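Beta-glycosidase (Bacteroides caccae, PDB 6T2R) probably acts as a family 16 endo-beta-galactosidase, hydrolysing O-glycan chains within mucins and so helping a human gut bacterium begin mucin breakdown. Local coordinates at residues W47-R52 with Q61-R66; Y92-L97 with I232-G237. All blocks are in the same frame, centred on the assembly; numbering follows the deposited sequence.

Contact 1: W47-R52 with Q61-R66. With SO4 (sulfate ion), chain C.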
loop_
_atom_site.group_PDB
_atom_site.type_symbol
_atom_site.label_atom_id
_atom_site.label_comp_id
_atom_site.label_asym_id
_atom_site.label_seq_id
_atom_site.Cartn_x
_atom_site.Cartn_y
_atom_site.Cartn_z
ATOM N N TRP A 47 -9.382 -5.408 9.211
ATOM C CA TRP A 47 -9.710 -4.552 8.045
ATOM C C TRP A 47 -11.010 -3.769 8.274
ATOM O O TRP A 47 -11.917 -4.268 8.975
ATOM C CB TRP A 47 -9.845 -5.391 6.784
ATOM C CG TRP A 47 -8.613 -6.153 6.430
ATOM C CD1 TRP A 47 -8.398 -7.491 6.580
ATOM C CD2 TRP A 47 -7.424 -5.625 5.840
ATOM N NE1 TRP A 47 -7.148 -7.827 6.130
ATOM C CE2 TRP A 47 -6.534 -6.707 5.657
ATOM C CE3 TRP A 47 -7.015 -4.347 5.454
ATOM C CZ2 TRP A 47 -5.277 -6.555 5.072
ATOM C CZ3 TRP A 47 -5.771 -4.201 4.890
ATOM C CH2 TRP A 47 -4.907 -5.283 4.719
ATOM N N SER A 48 -11.065 -2.580 7.694
ATOM C CA SER A 48 -12.276 -1.750 7.509
ATOM C C SER A 48 -12.229 -1.215 6.085
ATOM O O SER A 48 -11.083 -1.041 5.513
ATOM C CB SER A 48 -12.328 -0.622 8.525
ATOM O OG SER A 48 -12.240 -1.099 9.856
ATOM N N ARG A 49 -13.400 -0.978 5.510
ATOM C CA ARG A 49 -13.528 -0.299 4.200
ATOM C C ARG A 49 -13.060 1.140 4.351
ATOM O O ARG A 49 -13.263 1.744 5.441
ATOM C CB ARG A 49 -14.956 -0.371 3.652
ATOM C CG ARG A 49 -15.400 -1.786 3.318
ATOM C CD ARG A 49 -16.727 -1.826 2.566
ATOM N NE ARG A 49 -17.023 -3.205 2.214
ATOM C CZ ARG A 49 -18.175 -3.658 1.723
ATOM N NH1 ARG A 49 -19.176 -2.848 1.451
ATOM N NH2 ARG A 49 -18.297 -4.932 1.454
ATOM N N ILE A 50 -12.446 1.670 3.299
ATOM C CA ILE A 50 -11.894 3.042 3.361
ATOM C C ILE A 50 -13.021 4.009 3.023
ATOM O O ILE A 50 -13.614 3.932 1.953
ATOM C CB ILE A 50 -10.687 3.217 2.418
ATOM C CG1 ILE A 50 -9.493 2.323 2.791
ATOM C CG2 ILE A 50 -10.298 4.681 2.349
ATOM C CD1 ILE A 50 -8.423 2.266 1.724
ATOM N N PRO A 51 -13.230 5.058 3.840
ATOM C CA PRO A 51 -14.226 6.064 3.510
ATOM C C PRO A 51 -13.739 7.046 2.435
ATOM O O PRO A 51 -12.523 7.172 2.204
ATOM C CB PRO A 51 -14.461 6.770 4.853
ATOM C CG PRO A 51 -13.139 6.647 5.592
ATOM C CD PRO A 51 -12.501 5.368 5.082
ATOM N N ARG A 52 -14.714 7.727 1.831
ATOM C CA ARG A 52 -14.557 8.913 0.955
ATOM C C ARG A 52 -13.658 9.948 1.635
ATOM O O ARG A 52 -13.831 10.167 2.811
ATOM C CB ARG A 52 -15.934 9.531 0.685
ATOM C CG ARG A 52 -15.925 10.631 -0.367
ATOM C CD ARG A 52 -15.287 10.184 -1.655
ATOM N NE ARG A 52 -15.930 8.961 -2.149
ATOM C CZ ARG A 52 -17.136 8.910 -2.745
ATOM N NH1 ARG A 52 -17.626 7.765 -3.192
ATOM N NH2 ARG A 52 -17.865 10.002 -2.896
ATOM N N GLN A 61 -13.448 6.535 -3.000
ATOM C CA GLN A 61 -13.479 5.434 -2.001
ATOM C C GLN A 61 -14.930 5.309 -1.577
ATOM O O GLN A 61 -15.590 6.371 -1.518
ATOM C CB GLN A 61 -12.512 5.710 -0.859
ATOM C CG GLN A 61 -11.055 5.750 -1.322
ATOM C CD GLN A 61 -10.485 4.457 -1.891
ATOM O OE1 GLN A 61 -10.846 3.356 -1.466
ATOM N NE2 GLN A 61 -9.583 4.587 -2.863
ATOM N N SER A 62 -15.418 4.087 -1.419
ATOM C CA SER A 62 -16.884 3.803 -1.354
ATOM C C SER A 62 -17.168 2.614 -0.444
ATOM O O SER A 62 -16.346 1.664 -0.422
ATOM C CB SER A 62 -17.423 3.562 -2.719
ATOM O OG SER A 62 -18.735 3.059 -2.675
ATOM N N PHE A 63 -18.309 2.655 0.245
ATOM C CA PHE A 63 -18.839 1.518 1.046
ATOM C C PHE A 63 -19.714 0.623 0.159
ATOM O O PHE A 63 -20.138 -0.424 0.609
ATOM C CB PHE A 63 -19.581 2.011 2.290
ATOM C CG PHE A 63 -18.691 2.645 3.331
ATOM C CD1 PHE A 63 -17.317 2.445 3.328
ATOM C CD2 PHE A 63 -19.230 3.446 4.319
ATOM C CE1 PHE A 63 -16.512 3.039 4.284
ATOM C CE2 PHE A 63 -18.421 4.028 5.283
ATOM C CZ PHE A 63 -17.065 3.820 5.266
ATOM N N ASP A 64 -19.873 0.960 -1.116
ATOM C CA ASP A 64 -20.718 0.180 -2.062
ATOM C C ASP A 64 -20.206 -1.259 -2.184
ATOM O O ASP A 64 -19.055 -1.446 -2.623
ATOM C CB ASP A 64 -20.770 0.820 -3.456
ATOM C CG ASP A 64 -21.991 0.339 -4.199
ATOM O OD1 ASP A 64 -22.215 -0.904 -4.215
ATOM O OD2 ASP A 64 -22.740 1.206 -4.699
ATOM N N ASP A 65 -21.085 -2.234 -1.940
ATOM C CA ASP A 65 -20.768 -3.685 -2.012
ATOM C C ASP A 65 -20.271 -4.060 -3.407
ATOM O O ASP A 65 -19.535 -5.044 -3.549
ATOM C CB ASP A 65 -21.971 -4.534 -1.622
ATOM C CG ASP A 65 -22.240 -4.508 -0.139
ATOM O OD1 ASP A 65 -21.287 -4.264 0.620
ATOM O OD2 ASP A 65 -23.401 -4.737 0.247
ATOM N N ARG A 66 -20.624 -3.295 -4.411
ATOM C CA ARG A 66 -20.196 -3.609 -5.792
ATOM C C ARG A 66 -18.703 -3.325 -5.969
ATOM O O ARG A 66 -18.198 -3.590 -7.075
ATOM C CB ARG A 66 -21.046 -2.832 -6.791
ATOM C CG ARG A 66 -22.485 -3.330 -6.900
ATOM C CD ARG A 66 -23.316 -2.406 -7.765
ATOM N NE ARG A 66 -23.282 -1.081 -7.163
ATOM C CZ ARG A 66 -23.677 0.069 -7.732
ATOM N NH1 ARG A 66 -24.166 0.107 -8.964
ATOM N NH2 ARG A 66 -23.584 1.201 -7.053
HETATM S S SO4 C . -21.240 8.968 -4.033
HETATM O O1 SO4 C . -20.666 7.691 -3.746
HETATM O O2 SO4 C . -22.329 8.849 -5.006
HETATM O O3 SO4 C . -21.756 9.510 -2.801
HETATM O O4 SO4 C . -20.226 9.845 -4.585
HETATM O O HOH W 1 -13.130 2.258 -0.405
#
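Arg-49 and Asp-65 meet at about a right angle, the guanidinium plane turned 83° from the carboxylate. NH1 of Arg-49 lies 2.7 Å from OD1 of Asp-65 in a nearly straight salt-bridge hydrogen bond, with OD1 in the guanidinium plane; NH2 adds a weak bond to the same oxygen. NH1 also gives a weak, bent bond to the carbonyl O of Phe-63, so one nitrogen serves a side chain and the backbone. The arm, extended from CG to NE, carries the guanidinium out to residues 63-65, while at its root CB sits 3.7 Å from CD1 of Phe-63. That ring turns its edge to the carbonyl O of Arg-49, and its CZ packs on CB of Pro-51.

Arg-52 works the other way, by folding. Bends at chi2 and chi3 (53° and 54°) bring NE to 2.7 Å from the carbonyl O of Gln-61; NE lies in the carbonyl plane, though the oxygen is tilted somewhat from the guanidinium plane, and NH1 joins weakly. The outer edge of the same guanidinium takes a sulfate ion, probably from the crystallisation liquor, with NH1 bonded to O1 and NH2 2.9 Å from O4. Deeper in, a water bonds to the carbonyl O of Ile-50, OE1 of Gln-61 and the amide N of Ser-62, while NE2 of Gln-61 bonds to Met-234 O.

The loop 61-66 thus lies against the short strand 48-49 and the chain following it. Ser-48 and Ile-50 make backbone bonds to strand 92-98, and Ile-50 and Gln-61 touch Asp-233 on strand 228-233.

Contact 2: Y92-L97 with I232-G237; sequences YLTGGL and IDMQLG
With chi1 at 62°, Thr-94 has OG1 between its backbone N and carbonyl carbon and CG2 anti to the carbonyl carbon, which places CG2 against Met-234 and Leu-236. CG2 lies 3.7 Å from CG of Leu-236 and 3.8 Å from CG of Met-234. Met-234 starts with CG anti to its own N (chi1 -179°), crosses Thr-94 at about a right angle, then bends twice; its side chain also touches Val-251 and Met-253 of strand 251-263. Leu-236 slides past Thr-94 in the opposite direction, and its CD1 reaches CB of Tyr-92. OG1 of Thr-94 is hydrogen-bonded to the hydroxyl of Thr-60 and stands 3.0 Å from Met-234 O.

Gly-96 faces Asp-233 as a non-hydrogen-bonded pair, the CA atoms only 3.7 Å apart and the aspartate CB 3.4 Å from the glycine CA. Leu-97 and Ile-232 form the adjoining hydrogen-bonded pair, tied in both directions, with both side chains on the sheet face opposite Asp-233. Past Asp-233 the ladder gives way to a bond from Met-234 N to Gly-95 O (2.9 Å). OD1 of Asp-233 is bonded by Trp-127 NE1.

Ile-232 packs against Val-255, Val-258 and Leu-77, consistent with a place in the sandwich interior. This antiparallel pairing between two strands distant in sequence is characteristic of the beta-jelly-roll sandwich of glycoside hydrolase family 16.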
loop_
_atom_site.group_PDB
_atom_site.type_symbol
_atom_site.label_atom_id
_atom_site.label_comp_id
_atom_site.label_asym_id
_atom_site.label_seq_id
_atom_site.Cartn_x
_atom_site.Cartn_y
_atom_site.Cartn_z
ATOM N N TYR A 92 -16.751 7.959 -10.338
ATOM C CA TYR A 92 -16.267 6.562 -10.228
ATOM C C TYR A 92 -16.200 6.174 -8.758
ATOM O O TYR A 92 -15.985 7.065 -7.911
ATOM C CB TYR A 92 -14.904 6.433 -10.892
ATOM C CG TYR A 92 -14.901 6.877 -12.322
ATOM C CD1 TYR A 92 -15.371 6.040 -13.309
ATOM C CD2 TYR A 92 -14.410 8.112 -12.702
ATOM C CE1 TYR A 92 -15.387 6.417 -14.641
ATOM C CE2 TYR A 92 -14.396 8.499 -14.036
ATOM C CZ TYR A 92 -14.917 7.660 -15.006
ATOM O OH TYR A 92 -14.926 7.990 -16.336
ATOM N N LEU A 93 -16.416 4.889 -8.487
ATOM C CA LEU A 93 -16.401 4.264 -7.139
ATOM C C LEU A 93 -15.290 3.201 -7.080
ATOM O O LEU A 93 -15.203 2.357 -8.030
ATOM C CB LEU A 93 -17.754 3.618 -6.867
ATOM C CG LEU A 93 -18.941 4.568 -6.897
ATOM C CD1 LEU A 93 -20.230 3.794 -6.645
ATOM C CD2 LEU A 93 -18.761 5.693 -5.872
ATOM N N THR A 94 -14.471 3.225 -6.022
ATOM C CA THR A 94 -13.389 2.226 -5.842
ATOM C C THR A 94 -13.500 1.624 -4.447
ATOM O O THR A 94 -14.019 2.305 -3.527
ATOM C CB THR A 94 -11.989 2.816 -6.075
ATOM O OG1 THR A 94 -11.782 3.851 -5.102
ATOM C CG2 THR A 94 -11.795 3.313 -7.491
ATOM N N GLY A 95 -13.058 0.374 -4.328
ATOM C CA GLY A 95 -12.977 -0.345 -3.043
ATOM C C GLY A 95 -11.564 -0.264 -2.496
ATOM O O GLY A 95 -10.598 -0.246 -3.308
ATOM N N GLY A 96 -11.459 -0.178 -1.172
ATOM C CA GLY A 96 -10.206 -0.148 -0.407
ATOM C C GLY A 96 -10.424 -0.643 1.010
ATOM O O GLY A 96 -11.541 -0.464 1.539
ATOM N N LEU A 97 -9.414 -1.327 1.554
ATOM C CA LEU A 97 -9.366 -1.763 2.959
ATOM C C LEU A 97 -8.139 -1.142 3.636
ATOM O O LEU A 97 -7.086 -0.999 2.963
ATOM C CB LEU A 97 -9.274 -3.280 3.027
ATOM C CG LEU A 97 -10.464 -4.091 2.506
ATOM C CD1 LEU A 97 -10.197 -5.566 2.778
ATOM C CD2 LEU A 97 -11.786 -3.699 3.153
ATOM N N ILE A 232 -4.687 -0.963 1.169
ATOM C CA ILE A 232 -4.749 -1.675 -0.137
ATOM C C ILE A 232 -6.022 -1.196 -0.822
ATOM O O ILE A 232 -7.100 -1.370 -0.209
ATOM C CB ILE A 232 -4.756 -3.206 0.021
ATOM C CG1 ILE A 232 -3.559 -3.690 0.839
ATOM C CG2 ILE A 232 -4.796 -3.824 -1.372
ATOM C CD1 ILE A 232 -3.575 -5.148 1.220
ATOM N N ASP A 233 -5.925 -0.532 -1.972
ATOM C CA ASP A 233 -7.150 0.116 -2.487
ATOM C C ASP A 233 -6.997 0.411 -3.964
ATOM O O ASP A 233 -5.907 0.829 -4.391
ATOM C CB ASP A 233 -7.485 1.387 -1.684
ATOM C CG ASP A 233 -6.467 2.505 -1.868
ATOM O OD1 ASP A 233 -5.358 2.399 -1.297
ATOM O OD2 ASP A 233 -6.771 3.431 -2.639
ATOM N N MET A 234 -8.076 0.146 -4.690
ATOM C CA MET A 234 -8.277 0.577 -6.078
ATOM C C MET A 234 -8.479 2.090 -6.045
ATOM O O MET A 234 -9.023 2.639 -5.041
ATOM C CB MET A 234 -9.485 -0.130 -6.704
ATOM C CG MET A 234 -9.748 0.239 -8.159
ATOM S SD MET A 234 -8.321 0.084 -9.229
ATOM C CE MET A 234 -8.090 -1.693 -9.279
ATOM N N GLN A 235 -8.016 2.723 -7.111
ATOM C CA GLN A 235 -7.995 4.181 -7.280
ATOM C C GLN A 235 -8.281 4.421 -8.764
ATOM O O GLN A 235 -7.779 3.629 -9.626
ATOM C CB GLN A 235 -6.641 4.740 -6.807
ATOM C CG GLN A 235 -6.421 4.575 -5.317
ATOM C CD GLN A 235 -5.075 5.016 -4.785
ATOM O OE1 GLN A 235 -4.149 5.379 -5.512
ATOM N NE2 GLN A 235 -4.952 4.919 -3.491
ATOM N N LEU A 236 -9.057 5.464 -9.050
ATOM C CA LEU A 236 -9.416 5.858 -10.442
ATOM C C LEU A 236 -9.309 7.380 -10.607
ATOM O O LEU A 236 -9.983 8.109 -9.837
ATOM C CB LEU A 236 -10.842 5.374 -10.745
ATOM C CG LEU A 236 -10.989 3.889 -11.069
ATOM C CD1 LEU A 236 -12.470 3.510 -11.189
ATOM C CD2 LEU A 236 -10.230 3.528 -12.341
ATOM N N GLY A 237 -8.461 7.827 -11.540
ATOM C CA GLY A 237 -8.288 9.247 -11.909
ATOM C C GLY A 237 -7.449 10.060 -10.925
ATOM O O GLY A 237 -7.253 9.654 -9.751
#

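The two contacts illustrate how a loop packs over a pair of sheet strands: contact 1 is short-range, its segments 9 residues apart, whereas contact 2 joins segments 135 residues apart. Both segments of contact 1 precede those of contact 2 in the sequence. Their centres lie about 8 Å apart, on the same side of the chain's centre, and they touch directly. Strand 48-49 pairs with 92-98, which pairs in turn with 228-233, so the backbone of contact 1 continues the strand order of contact 2. Gln-61 adds a side-chain tie from the loop 61-66 to the chain following strand 228-233. The partly buried loop and the buried strand pair thereby form one continuous packed region.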